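Local coordinates for protein rhamnosidase B (Bacillus sp., PDB 2OKX) that hydrolyses terminal alpha-L-rhamnose residues from glycosides as a family 78 glycoside hydrolase, most likely with inversion at the anomeric carbon, at residues D760-Q765 against P793-I798; P686-N691 against I749-A754; N699-K704 against Q767-L772; G799-S804 against E841-F846; L673-G678 against E692-H697. All blocks are in the same frame, centred on the assembly; numbering follows the deposited sequence.

How the contacts relate
All five contacts belong to the six-hairpin glycosidase domain, the alpha barrel of this rhamnosidase. Contacts 2 and 5 lie closest, their centres about 8 Å apart, and share a small antiparallel sheet in which strands 694-695 and 747-752 are neighbours. Contact 3 pairs helices 696-715 and 764-772, so it uses one helix with contact 5 and one with contact 1. Contact 1 touches both contact 2 and contact 4, their centres about 12 and 14 Å from its own. Along the chain, contact 5 closes first, contacts 2 and 3 interleave, and contact 4 opens last. Loops, a small sheet and helix ends of one domain are thus linked through contacts that touch in turn, though not every pair touches directly.

Contact 1: residues D760-Q765 against P793-I798; sequences DVYSMQ and PAFVQI
Tyr-762 and Phe-795 meet through a methylene rather than through stacked rings. Tyr-762 CB stands over one face of the Phe-795 ring, 3.8 Å from its centroid and offset toward the rim, which is a CH-pi contact. The tyrosine ring itself is carried away: its plane is 26° from that of Phe-795, but the centroids are 5.9 Å apart and the rings barely overlap. At the edge of the Phe-795 ring comes Met-764 SD, 4.3 Å from CD1; bends at chi2 and chi3 fold the methionine chain. The backbones are joined by a single bridge. Val-796 N donates to Tyr-762 O at 2.7 Å, in the carbonyl plane on a lone pair, and Met-764 N donates to Val-796 O at 2.9 Å with a nearly straight N-H...O angle of 170°. Between these bonds Val-796 CB is pressed against Ser-763 CB at 3.4 Å, closer than usual for two carbons. Val-796 CG2, anti to the carbonyl carbon, is directed to Val-761 CG1, 3.7 Å away. Ser-763 OG, between the backbone N and the carbonyl carbon (chi1 63°), caps helix 764-772 and bonds to Asp-750. Strand 747-752 flanks the bridge through Val-761, Tyr-762 and Phe-795, while Ile-798 packs on helix 801-813, the next helix in the chain.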
# COMPACT_ATOMS: atom_id res chain seq x y z
N ASP A 760 -9.35 17.71 -28.06
CA ASP A 760 -8.34 18.22 -28.97
C ASP A 760 -6.98 17.88 -28.37
O ASP A 760 -5.94 18.37 -28.82
CB ASP A 760 -8.48 19.74 -29.13
CG ASP A 760 -8.19 20.48 -27.85
OD1 ASP A 760 -8.78 20.13 -26.80
OD2 ASP A 760 -7.37 21.42 -27.89
N VAL A 761 -7.01 17.04 -27.34
CA VAL A 761 -5.79 16.61 -26.66
C VAL A 761 -5.31 15.27 -27.22
O VAL A 761 -6.09 14.33 -27.35
CB VAL A 761 -6.04 16.47 -25.13
CG1 VAL A 761 -4.78 15.97 -24.44
CG2 VAL A 761 -6.46 17.82 -24.55
N TYR A 762 -4.03 15.21 -27.55
CA TYR A 762 -3.43 13.99 -28.09
C TYR A 762 -2.30 13.52 -27.19
O TYR A 762 -1.43 14.30 -26.80
CB TYR A 762 -2.91 14.25 -29.51
CG TYR A 762 -4.01 14.58 -30.48
CD1 TYR A 762 -4.78 13.57 -31.07
CD2 TYR A 762 -4.33 15.91 -30.78
CE1 TYR A 762 -5.83 13.87 -31.92
CE2 TYR A 762 -5.39 16.22 -31.63
CZ TYR A 762 -6.14 15.20 -32.20
OH TYR A 762 -7.19 15.50 -33.04
N SER A 763 -2.32 12.23 -26.86
CA SER A 763 -1.30 11.66 -25.99
C SER A 763 -0.64 10.42 -26.56
O SER A 763 -1.22 9.71 -27.38
CB SER A 763 -1.93 11.31 -24.64
OG SER A 763 -2.91 10.31 -24.80
N MET A 764 0.58 10.16 -26.12
CA MET A 764 1.31 8.98 -26.56
C MET A 764 0.57 7.75 -26.04
O MET A 764 0.50 6.72 -26.71
CB MET A 764 2.73 8.98 -26.00
CG MET A 764 3.70 9.83 -26.79
SD MET A 764 3.83 9.21 -28.48
CE MET A 764 4.52 7.59 -28.19
N GLN A 765 0.03 7.88 -24.83
CA GLN A 765 -0.69 6.80 -24.17
C GLN A 765 -1.78 6.18 -25.04
O GLN A 765 -1.81 4.97 -25.25
CB GLN A 765 -1.31 7.30 -22.86
CG GLN A 765 -0.32 7.60 -21.73
CD GLN A 765 0.28 9.00 -21.77
OE1 GLN A 765 0.86 9.46 -20.79
NE2 GLN A 765 0.13 9.68 -22.90
N PRO A 793 6.61 15.65 -29.47
CA PRO A 793 6.71 16.45 -28.24
C PRO A 793 5.45 17.24 -27.90
O PRO A 793 5.30 17.70 -26.77
CB PRO A 793 7.92 17.34 -28.52
CG PRO A 793 7.90 17.49 -30.01
CD PRO A 793 7.61 16.08 -30.46
N ALA A 794 4.56 17.41 -28.88
CA ALA A 794 3.32 18.15 -28.66
C ALA A 794 2.29 17.26 -27.97
O ALA A 794 1.36 17.76 -27.34
CB ALA A 794 2.77 18.64 -29.99
N PHE A 795 2.47 15.95 -28.11
CA PHE A 795 1.56 15.00 -27.48
C PHE A 795 1.82 14.92 -25.99
O PHE A 795 2.92 15.25 -25.53
CB PHE A 795 1.76 13.59 -28.06
CG PHE A 795 1.11 13.37 -29.40
CD1 PHE A 795 1.05 12.09 -29.94
CD2 PHE A 795 0.56 14.43 -30.12
CE1 PHE A 795 0.45 11.87 -31.18
CE2 PHE A 795 -0.04 14.22 -31.36
CZ PHE A 795 -0.09 12.93 -31.89
N VAL A 796 0.82 14.50 -25.24
CA VAL A 796 0.98 14.33 -23.80
C VAL A 796 1.96 13.17 -23.70
O VAL A 796 1.87 12.22 -24.48
CB VAL A 796 -0.36 13.94 -23.12
CG1 VAL A 796 -0.12 13.58 -21.66
CG2 VAL A 796 -1.35 15.10 -23.21
N GLN A 797 2.91 13.25 -22.77
CA GLN A 797 3.91 12.20 -22.62
C GLN A 797 3.58 11.20 -21.51
O GLN A 797 2.73 11.46 -20.65
CB GLN A 797 5.28 12.83 -22.36
CG GLN A 797 5.74 13.80 -23.44
CD GLN A 797 5.88 13.14 -24.80
OE1 GLN A 797 6.56 12.12 -24.94
NE2 GLN A 797 5.25 13.72 -25.81
N ILE A 798 4.27 10.06 -21.52
CA ILE A 798 4.07 9.02 -20.52
C ILE A 798 4.49 9.57 -19.16
O ILE A 798 5.59 10.12 -19.02
CB ILE A 798 4.91 7.76 -20.85
CG1 ILE A 798 4.37 7.10 -22.13
CG2 ILE A 798 4.88 6.77 -19.68
CD1 ILE A 798 5.13 5.86 -22.55

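Contact 2: residues P686-N691 against I749-A754; sequences PIDQPN and IDCIHA
Asp-688 OD2 is held by two groups, His-753 NE2 at 2.8 Å and the hydroxyl of Ser-759. The histidine bond is weak, bent to 124° at the hydrogen. Aspartate and imidazole reach toward each other tip to tip, with the carboxylate and ring planes 49° apart; CG of Asp-688 is anti to its backbone N. On the far side of the ring, His-753 ND1 bonds to Glu-692, which may polarise the imidazole. A second aspartate grips the backbone: Asp-688 N donates to Asp-750 OD2 at 2.8 Å, meeting the oxygen on its anti side and 29° out of the carboxylate plane. The other oxygen, Asp-750 OD1, also accepts from Thr-766. Asp-688 is the centre of an inverse gamma turn, closed by a weak bond from Gln-689 N to Ile-687 O, and this loop curls against the end of strand 747-752 of a small antiparallel sheet. Cys-751 SG lies outside the turn, 3.1 Å from Asp-688 O and 3.3 Å from Asp-688 OD2. It also touches Pro-690 CD at 3.5 Å and lies over one face of the His-753 ring, toward the rim. Ile-687 CG2 crosses the Asp-750 side chain at about a right angle, 3.3 Å from OD2.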
# COMPACT_ATOMS: atom_id res chain seq x y z
N PRO A 686 -1.46 14.45 -18.04
CA PRO A 686 -2.49 15.36 -18.58
C PRO A 686 -3.36 14.78 -19.70
O PRO A 686 -3.74 15.50 -20.62
CB PRO A 686 -1.67 16.56 -19.06
CG PRO A 686 -0.48 16.54 -18.18
CD PRO A 686 -0.13 15.08 -18.14
N ILE A 687 -3.65 13.49 -19.63
CA ILE A 687 -4.49 12.84 -20.63
C ILE A 687 -5.91 13.37 -20.46
O ILE A 687 -6.37 13.56 -19.33
CB ILE A 687 -4.53 11.30 -20.43
CG1 ILE A 687 -3.17 10.69 -20.75
CG2 ILE A 687 -5.62 10.68 -21.30
CD1 ILE A 687 -3.10 9.20 -20.47
N ASP A 688 -6.61 13.62 -21.56
CA ASP A 688 -7.97 14.10 -21.47
C ASP A 688 -8.85 12.87 -21.23
O ASP A 688 -9.45 12.32 -22.15
CB ASP A 688 -8.38 14.84 -22.75
CG ASP A 688 -9.62 15.70 -22.56
OD1 ASP A 688 -9.93 16.06 -21.40
OD2 ASP A 688 -10.28 16.03 -23.57
N GLN A 689 -8.88 12.44 -19.97
CA GLN A 689 -9.64 11.27 -19.57
C GLN A 689 -10.65 11.66 -18.49
O GLN A 689 -10.53 11.26 -17.33
CB GLN A 689 -8.67 10.19 -19.05
CG GLN A 689 -7.80 10.65 -17.88
CD GLN A 689 -6.61 9.73 -17.62
OE1 GLN A 689 -6.68 8.52 -17.82
NE2 GLN A 689 -5.51 10.32 -17.16
N PRO A 690 -11.66 12.45 -18.87
CA PRO A 690 -12.69 12.91 -17.93
C PRO A 690 -13.57 11.78 -17.41
O PRO A 690 -13.74 10.76 -18.07
CB PRO A 690 -13.48 13.92 -18.75
CG PRO A 690 -13.45 13.29 -20.12
CD PRO A 690 -11.99 12.87 -20.24
N ASN A 691 -14.12 11.96 -16.21
CA ASN A 691 -15.00 10.97 -15.62
C ASN A 691 -16.30 11.04 -16.41
O ASN A 691 -17.27 10.36 -16.11
CB ASN A 691 -15.27 11.30 -14.16
CG ASN A 691 -14.01 11.40 -13.33
OD1 ASN A 691 -13.28 10.42 -13.17
ND2 ASN A 691 -13.74 12.59 -12.81
N ILE A 749 -8.02 10.48 -30.82
CA ILE A 749 -8.26 11.54 -29.85
C ILE A 749 -8.41 10.91 -28.47
O ILE A 749 -8.85 9.77 -28.35
CB ILE A 749 -9.55 12.32 -30.18
CG1 ILE A 749 -10.77 11.40 -30.09
CG2 ILE A 749 -9.44 12.92 -31.58
CD1 ILE A 749 -12.10 12.11 -30.31
N ASP A 750 -8.03 11.65 -27.43
CA ASP A 750 -8.12 11.13 -26.07
C ASP A 750 -9.54 10.76 -25.66
O ASP A 750 -9.74 9.75 -24.98
CB ASP A 750 -7.55 12.14 -25.07
CG ASP A 750 -6.08 11.90 -24.79
OD1 ASP A 750 -5.49 10.98 -25.41
OD2 ASP A 750 -5.51 12.64 -23.96
N CYS A 751 -10.52 11.56 -26.07
CA CYS A 751 -11.90 11.27 -25.70
C CYS A 751 -12.94 12.14 -26.38
O CYS A 751 -12.63 13.01 -27.20
CB CYS A 751 -12.06 11.45 -24.19
SG CYS A 751 -12.04 13.19 -23.68
N ILE A 752 -14.19 11.88 -26.01
CA ILE A 752 -15.35 12.62 -26.47
C ILE A 752 -16.06 12.96 -25.17
O ILE A 752 -16.53 12.07 -24.45
CB ILE A 752 -16.30 11.77 -27.35
CG1 ILE A 752 -15.63 11.46 -28.69
CG2 ILE A 752 -17.60 12.52 -27.58
CD1 ILE A 752 -16.51 10.66 -29.64
N HIS A 753 -16.12 14.24 -24.85
CA HIS A 753 -16.75 14.70 -23.62
C HIS A 753 -18.25 14.43 -23.56
O HIS A 753 -18.86 14.06 -24.56
CB HIS A 753 -16.46 16.19 -23.44
CG HIS A 753 -15.02 16.49 -23.20
ND1 HIS A 753 -14.42 16.35 -21.96
CD2 HIS A 753 -14.04 16.88 -24.05
CE1 HIS A 753 -13.14 16.64 -22.06
NE2 HIS A 753 -12.88 16.96 -23.32
N ALA A 754 -18.82 14.60 -22.37
CA ALA A 754 -20.23 14.37 -22.15
C ALA A 754 -21.12 15.19 -23.08
O ALA A 754 -22.13 14.70 -23.58
CB ALA A 754 -20.58 14.67 -20.70

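Contact 3: residues N699-K704 against Q767-L772; sequences NLFLVK and QVVAYL
One face of the Phe-701 ring takes Val-769 CG1, which stands over its centre, 3.7 Å from the centroid and 12° off the normal. All six ring carbons lie close to that methyl, as expected of a centred CH-pi contact, and the two side chains cross at about a right angle. Phe-632 makes an edge-to-face pair with the same ring. Val-769 CG2, anti to the carbonyl carbon, lies above the same face, out past the CE1-CZ rim, 3.7 Å from Phe-701 CE1. CG1 is anti to the backbone N (chi1 177°), which turns it toward Phe-701 and Leu-700, whose CB is 3.7 Å from it. Leu-700 then reaches past Val-769: its CD1 rests 3.5 Å from Ala-770 N and 3.7 Å from Ala-770 CB. The CA atoms of Leu-700 and Ala-770 are 6.1 Å apart, the closest pair of the register. At the far end Lys-704 CD lies 4.3 Å from Leu-772 O, a looser approach. Helices 696-715 and 764-772 run almost parallel here, with short-segment axes 9.1 Å apart at 16°. Helix 723-739 comes between them in the sequence, an arrangement consistent with neighbours in one layer of an alpha/alpha barrel.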
# COMPACT_ATOMS: atom_id res chain seq x y z
N ASN A 699 -11.74 2.24 -24.17
CA ASN A 699 -12.56 1.67 -25.23
C ASN A 699 -11.68 0.65 -25.96
O ASN A 699 -12.13 -0.45 -26.30
CB ASN A 699 -13.00 2.77 -26.20
CG ASN A 699 -14.39 3.29 -25.88
OD1 ASN A 699 -15.40 2.72 -26.30
ND2 ASN A 699 -14.45 4.38 -25.11
N LEU A 700 -10.42 1.01 -26.17
CA LEU A 700 -9.46 0.15 -26.83
C LEU A 700 -9.17 -1.11 -26.01
O LEU A 700 -9.12 -2.21 -26.55
CB LEU A 700 -8.16 0.91 -27.08
CG LEU A 700 -8.25 2.10 -28.05
CD1 LEU A 700 -6.99 2.94 -27.95
CD2 LEU A 700 -8.45 1.59 -29.48
N PHE A 701 -8.99 -0.94 -24.70
CA PHE A 701 -8.71 -2.08 -23.84
C PHE A 701 -9.92 -3.01 -23.71
O PHE A 701 -9.76 -4.21 -23.46
CB PHE A 701 -8.24 -1.61 -22.46
CG PHE A 701 -6.76 -1.37 -22.37
CD1 PHE A 701 -6.26 -0.20 -21.80
CD2 PHE A 701 -5.85 -2.31 -22.84
CE1 PHE A 701 -4.89 0.03 -21.70
CE2 PHE A 701 -4.48 -2.10 -22.75
CZ PHE A 701 -3.99 -0.92 -22.18
N LEU A 702 -11.12 -2.48 -23.89
CA LEU A 702 -12.31 -3.32 -23.81
C LEU A 702 -12.29 -4.29 -24.99
O LEU A 702 -12.65 -5.46 -24.86
CB LEU A 702 -13.58 -2.47 -23.85
CG LEU A 702 -14.91 -3.25 -23.85
CD1 LEU A 702 -14.92 -4.30 -22.75
CD2 LEU A 702 -16.06 -2.27 -23.67
N VAL A 703 -11.86 -3.79 -26.15
CA VAL A 703 -11.78 -4.63 -27.34
C VAL A 703 -10.85 -5.80 -27.05
O VAL A 703 -11.24 -6.96 -27.21
CB VAL A 703 -11.23 -3.84 -28.54
CG1 VAL A 703 -10.99 -4.78 -29.72
CG2 VAL A 703 -12.20 -2.73 -28.94
N LYS A 704 -9.64 -5.49 -26.60
CA LYS A 704 -8.66 -6.53 -26.30
C LYS A 704 -9.13 -7.47 -25.19
O LYS A 704 -8.86 -8.67 -25.23
CB LYS A 704 -7.31 -5.91 -25.92
CG LYS A 704 -6.21 -6.95 -25.74
CD LYS A 704 -4.92 -6.34 -25.25
CE LYS A 704 -3.93 -7.42 -24.82
NZ LYS A 704 -2.73 -6.83 -24.16
N GLN A 767 -2.24 6.34 -28.22
CA GLN A 767 -1.69 5.75 -29.43
C GLN A 767 -1.06 4.39 -29.11
O GLN A 767 -1.26 3.42 -29.85
CB GLN A 767 -0.62 6.67 -30.03
CG GLN A 767 -1.03 8.14 -30.13
CD GLN A 767 -2.44 8.34 -30.65
OE1 GLN A 767 -2.84 7.74 -31.65
NE2 GLN A 767 -3.20 9.19 -29.96
N VAL A 768 -0.29 4.33 -28.02
CA VAL A 768 0.35 3.08 -27.62
C VAL A 768 -0.70 2.00 -27.38
O VAL A 768 -0.55 0.86 -27.82
CB VAL A 768 1.19 3.27 -26.33
CG1 VAL A 768 1.66 1.92 -25.81
CG2 VAL A 768 2.39 4.15 -26.62
N VAL A 769 -1.77 2.36 -26.68
CA VAL A 769 -2.83 1.40 -26.38
C VAL A 769 -3.52 0.92 -27.66
O VAL A 769 -3.86 -0.25 -27.78
CB VAL A 769 -3.89 2.01 -25.43
CG1 VAL A 769 -5.02 1.02 -25.21
CG2 VAL A 769 -3.24 2.37 -24.10
N ALA A 770 -3.72 1.82 -28.61
CA ALA A 770 -4.36 1.45 -29.87
C ALA A 770 -3.49 0.43 -30.59
O ALA A 770 -3.99 -0.52 -31.20
CB ALA A 770 -4.56 2.69 -30.74
N TYR A 771 -2.18 0.62 -30.51
CA TYR A 771 -1.22 -0.27 -31.14
C TYR A 771 -1.24 -1.66 -30.50
O TYR A 771 -1.30 -2.67 -31.19
CB TYR A 771 0.18 0.32 -31.03
CG TYR A 771 1.24 -0.44 -31.80
CD1 TYR A 771 1.33 -0.33 -33.19
CD2 TYR A 771 2.16 -1.25 -31.14
CE1 TYR A 771 2.31 -1.02 -33.90
CE2 TYR A 771 3.14 -1.94 -31.84
CZ TYR A 771 3.21 -1.83 -33.22
OH TYR A 771 4.17 -2.52 -33.92
N LEU A 772 -1.19 -1.70 -29.17
CA LEU A 772 -1.19 -2.96 -28.43
C LEU A 772 -2.49 -3.74 -28.53
O LEU A 772 -2.47 -4.97 -28.51
CB LEU A 772 -0.90 -2.71 -26.94
CG LEU A 772 0.53 -2.39 -26.52
CD1 LEU A 772 0.55 -2.07 -25.03
CD2 LEU A 772 1.43 -3.57 -26.82

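Contact 4: residues G799-S804 against E841-F846; sequences GSPFMS and EMYPNF
The N-terminal cap of helix 801-813, with Gly-799 and Pro-801 on either side of the N-cap residue Ser-800, rests against the aromatic rings of Tyr-843 and Phe-846 in the loop after helix 817-833. Gly-799 CA stands over one face of the Phe-846 ring, 3.6 Å from its centroid and offset toward the rim. Pro-801 does the same for Tyr-843: CD lies 4.0 Å from the centroid, over the middle of the ring, and CG comes 3.5 Å from CE2. At the phenolic edge, and in the ring plane, Ser-804 OG hydrogen-bonds to Tyr-843 OH at 2.7 Å; either hydroxyl could donate. Ser-804 OG is anti to its carbonyl carbon (chi1 -74°), which directs it at the phenol. In the barrel domain this joins the first turn of one helix to a loop that comes after the next, and the backbone shares in it: Tyr-843 N donates to Gly-799 O at 3.0 Å, straight at 174° although tilted from the carbonyl plane. Ser-800 OG, between backbone N and carbonyl carbon, accepts weakly from Met-803 N at 3.3 Å and also bonds to Asp-683, whose other oxygen takes Gly-799 N. Ser-800 CB rests on Glu-841 O at 3.5 Å, an oxygen that also accepts from Trp-864. A glycerol, probably from the crystallisation liquor, lies beside Phe-846.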
# COMPACT_ATOMS: atom_id res chain seq x y z
N GLY A 799 3.62 9.42 -18.16
CA GLY A 799 3.93 9.96 -16.85
C GLY A 799 4.35 9.00 -15.76
O GLY A 799 4.66 9.43 -14.65
N SER A 800 4.36 7.70 -16.04
CA SER A 800 4.76 6.73 -15.03
C SER A 800 5.40 5.49 -15.65
O SER A 800 5.10 5.15 -16.80
CB SER A 800 3.55 6.28 -14.21
OG SER A 800 2.67 5.51 -15.01
N PRO A 801 6.28 4.82 -14.90
CA PRO A 801 6.92 3.61 -15.44
C PRO A 801 5.86 2.55 -15.68
O PRO A 801 6.08 1.58 -16.41
CB PRO A 801 7.90 3.21 -14.33
CG PRO A 801 8.22 4.54 -13.67
CD PRO A 801 6.86 5.19 -13.60
N PHE A 802 4.70 2.74 -15.06
CA PHE A 802 3.57 1.82 -15.22
C PHE A 802 3.18 1.84 -16.69
O PHE A 802 3.06 0.79 -17.32
CB PHE A 802 2.38 2.30 -14.37
CG PHE A 802 1.09 1.57 -14.65
CD1 PHE A 802 -0.06 2.28 -14.98
CD2 PHE A 802 1.03 0.19 -14.55
CE1 PHE A 802 -1.27 1.61 -15.21
CE2 PHE A 802 -0.18 -0.49 -14.77
CZ PHE A 802 -1.32 0.22 -15.10
N MET A 803 3.00 3.04 -17.22
CA MET A 803 2.64 3.22 -18.62
C MET A 803 3.83 2.79 -19.49
O MET A 803 3.64 2.28 -20.59
CB MET A 803 2.28 4.69 -18.88
CG MET A 803 1.76 4.99 -20.28
SD MET A 803 0.26 4.07 -20.73
CE MET A 803 0.77 3.43 -22.35
N SER A 804 5.04 3.00 -18.99
CA SER A 804 6.24 2.61 -19.74
C SER A 804 6.19 1.12 -20.06
O SER A 804 6.66 0.69 -21.11
CB SER A 804 7.51 2.90 -18.93
OG SER A 804 7.81 4.29 -18.90
N GLU A 841 6.93 5.34 -8.37
CA GLU A 841 5.54 5.23 -8.77
C GLU A 841 5.31 6.04 -10.05
O GLU A 841 4.61 5.60 -10.96
CB GLU A 841 4.65 5.79 -7.66
CG GLU A 841 3.17 5.80 -7.95
CD GLU A 841 2.37 6.50 -6.85
OE1 GLU A 841 1.13 6.39 -6.85
OE2 GLU A 841 3.00 7.16 -5.99
N MET A 842 5.91 7.22 -10.11
CA MET A 842 5.75 8.10 -11.26
C MET A 842 7.05 8.77 -11.63
O MET A 842 8.04 8.69 -10.89
CB MET A 842 4.72 9.19 -10.95
CG MET A 842 3.35 8.68 -10.52
SD MET A 842 2.33 10.00 -9.83
CE MET A 842 3.17 10.23 -8.25
N TYR A 843 7.05 9.44 -12.78
CA TYR A 843 8.22 10.17 -13.25
C TYR A 843 8.15 11.60 -12.74
O TYR A 843 7.07 12.10 -12.41
CB TYR A 843 8.26 10.18 -14.78
CG TYR A 843 8.61 8.85 -15.40
CD1 TYR A 843 7.86 8.32 -16.45
CD2 TYR A 843 9.69 8.11 -14.92
CE1 TYR A 843 8.18 7.10 -17.02
CE2 TYR A 843 10.02 6.88 -15.49
CZ TYR A 843 9.26 6.38 -16.53
OH TYR A 843 9.58 5.16 -17.09
N PRO A 844 9.31 12.27 -12.64
CA PRO A 844 9.35 13.65 -12.17
C PRO A 844 8.72 14.60 -13.19
O PRO A 844 8.51 14.22 -14.34
CB PRO A 844 10.84 13.93 -12.01
CG PRO A 844 11.42 12.58 -11.77
CD PRO A 844 10.67 11.72 -12.75
N ASN A 845 8.43 15.82 -12.75
CA ASN A 845 7.87 16.86 -13.60
C ASN A 845 6.43 16.68 -14.09
O ASN A 845 6.06 17.17 -15.16
CB ASN A 845 8.80 17.12 -14.78
CG ASN A 845 10.19 17.55 -14.34
OD1 ASN A 845 10.34 18.29 -13.36
ND2 ASN A 845 11.21 17.10 -15.06
N PHE A 846 5.63 15.96 -13.30
CA PHE A 846 4.21 15.77 -13.59
C PHE A 846 3.55 16.17 -12.28
O PHE A 846 3.97 15.73 -11.21
CB PHE A 846 3.89 14.31 -13.92
CG PHE A 846 4.27 13.90 -15.32
CD1 PHE A 846 5.57 13.52 -15.62
CD2 PHE A 846 3.32 13.92 -16.34
CE1 PHE A 846 5.92 13.15 -16.91
CE2 PHE A 846 3.66 13.55 -17.64
CZ PHE A 846 4.97 13.17 -17.93

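Contact 5: residues L673-G678 against E692-H697; sequences LLNMAG and EGIVTH
Leu-673 and Ile-694 form the tight, buried end of this contact, crossing at about a right angle with CD1 of Leu-673 3.7 Å from CD1 of Ile-694. Ile-694 CG2, anti to the backbone N, also reaches Leu-673 CD1, and Leu-673 packs on helix 723-739 beyond. The middle is held more loosely. Met-676 N donates to Gly-693 O in a straight (171°) but long and weak bond of 3.3 Å. Next to it one water bridges the backbones: it donates to Leu-674 O at 2.9 Å and to Gly-693 O at 2.6 Å, and accepts from Val-695 N at 3.0 Å. The two segments run roughly antiparallel, 142° apart, yet the water takes the place of a direct bond from Val-695 N, and strand 694-695 instead pairs with strand 747-752 on its other side. Val-695 is the N-cap of helix 696-715, which follows at once. Toward the more exposed end, where Ala-677 lies, Asn-675 brings its amide to Gly-693: CG is anti to the backbone N (chi1 -164°), and OD1 ends 3.1 Å from Gly-693 CA, while ND2 has a weak bond to Asp-669.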
# COMPACT_ATOMS: atom_id res chain seq x y z
N LEU A 673 -20.00 3.05 -28.70
CA LEU A 673 -18.77 3.20 -27.94
C LEU A 673 -19.04 3.12 -26.44
O LEU A 673 -20.16 3.38 -25.98
CB LEU A 673 -18.12 4.55 -28.25
CG LEU A 673 -17.69 4.80 -29.70
CD1 LEU A 673 -17.29 6.25 -29.89
CD2 LEU A 673 -16.53 3.87 -30.06
N LEU A 674 -18.02 2.75 -25.68
CA LEU A 674 -18.15 2.64 -24.23
C LEU A 674 -18.30 4.04 -23.65
O LEU A 674 -17.39 4.87 -23.76
CB LEU A 674 -16.92 1.96 -23.63
CG LEU A 674 -16.94 1.75 -22.12
CD1 LEU A 674 -18.08 0.83 -21.75
CD2 LEU A 674 -15.60 1.16 -21.66
N ASN A 675 -19.44 4.31 -23.03
CA ASN A 675 -19.70 5.61 -22.42
C ASN A 675 -19.99 5.39 -20.95
O ASN A 675 -20.96 4.72 -20.59
CB ASN A 675 -20.90 6.28 -23.09
CG ASN A 675 -20.98 7.76 -22.79
OD1 ASN A 675 -20.66 8.20 -21.68
ND2 ASN A 675 -21.41 8.55 -23.77
N MET A 676 -19.16 5.96 -20.08
CA MET A 676 -19.35 5.77 -18.64
C MET A 676 -19.10 6.99 -17.77
O MET A 676 -18.27 7.84 -18.09
CB MET A 676 -18.47 4.63 -18.14
CG MET A 676 -18.76 3.28 -18.76
SD MET A 676 -17.61 2.06 -18.15
CE MET A 676 -18.45 1.52 -16.67
N ALA A 677 -19.82 7.05 -16.66
CA ALA A 677 -19.67 8.12 -15.70
C ALA A 677 -18.91 7.50 -14.54
O ALA A 677 -19.51 6.85 -13.68
CB ALA A 677 -21.04 8.62 -15.23
N GLY A 678 -17.59 7.67 -14.53
CA GLY A 678 -16.79 7.10 -13.46
C GLY A 678 -15.32 7.45 -13.57
O GLY A 678 -14.95 8.35 -14.32
N GLU A 692 -16.28 11.88 -17.44
CA GLU A 692 -17.43 12.13 -18.31
C GLU A 692 -17.95 10.99 -19.17
O GLU A 692 -18.62 10.09 -18.67
CB GLU A 692 -17.13 13.33 -19.22
CG GLU A 692 -16.97 14.65 -18.48
CD GLU A 692 -16.70 15.80 -19.42
OE1 GLU A 692 -16.54 16.95 -18.94
OE2 GLU A 692 -16.64 15.56 -20.65
N GLY A 693 -17.64 11.03 -20.46
CA GLY A 693 -18.16 10.01 -21.35
C GLY A 693 -17.26 8.98 -22.01
O GLY A 693 -16.86 8.01 -21.38
N ILE A 694 -16.97 9.20 -23.29
CA ILE A 694 -16.16 8.28 -24.08
C ILE A 694 -14.65 8.50 -24.03
O ILE A 694 -14.12 9.37 -24.71
CB ILE A 694 -16.60 8.31 -25.56
CG1 ILE A 694 -18.12 8.13 -25.65
CG2 ILE A 694 -15.91 7.20 -26.34
CD1 ILE A 694 -18.66 8.26 -27.06
N VAL A 695 -13.97 7.71 -23.21
CA VAL A 695 -12.52 7.81 -23.10
C VAL A 695 -11.92 6.73 -24.00
O VAL A 695 -12.17 5.54 -23.82
CB VAL A 695 -12.06 7.60 -21.64
CG1 VAL A 695 -10.55 7.76 -21.53
CG2 VAL A 695 -12.77 8.61 -20.73
N THR A 696 -11.12 7.16 -24.96
CA THR A 696 -10.53 6.25 -25.93
C THR A 696 -9.72 5.07 -25.38
O THR A 696 -9.99 3.92 -25.74
CB THR A 696 -9.66 7.02 -26.95
OG1 THR A 696 -10.43 8.08 -27.53
CG2 THR A 696 -9.20 6.09 -28.07
N HIS A 697 -8.75 5.33 -24.51
CA HIS A 697 -7.94 4.22 -24.00
C HIS A 697 -8.72 3.04 -23.43
O HIS A 697 -8.39 1.89 -23.73
CB HIS A 697 -6.87 4.72 -23.01
CG HIS A 697 -7.41 5.38 -21.78
ND1 HIS A 697 -8.27 4.75 -20.91
CD2 HIS A 697 -7.16 6.60 -21.24
CE1 HIS A 697 -8.53 5.55 -19.89
NE2 HIS A 697 -7.87 6.68 -20.07
O HOH W 1 -15.61 5.71 -21.61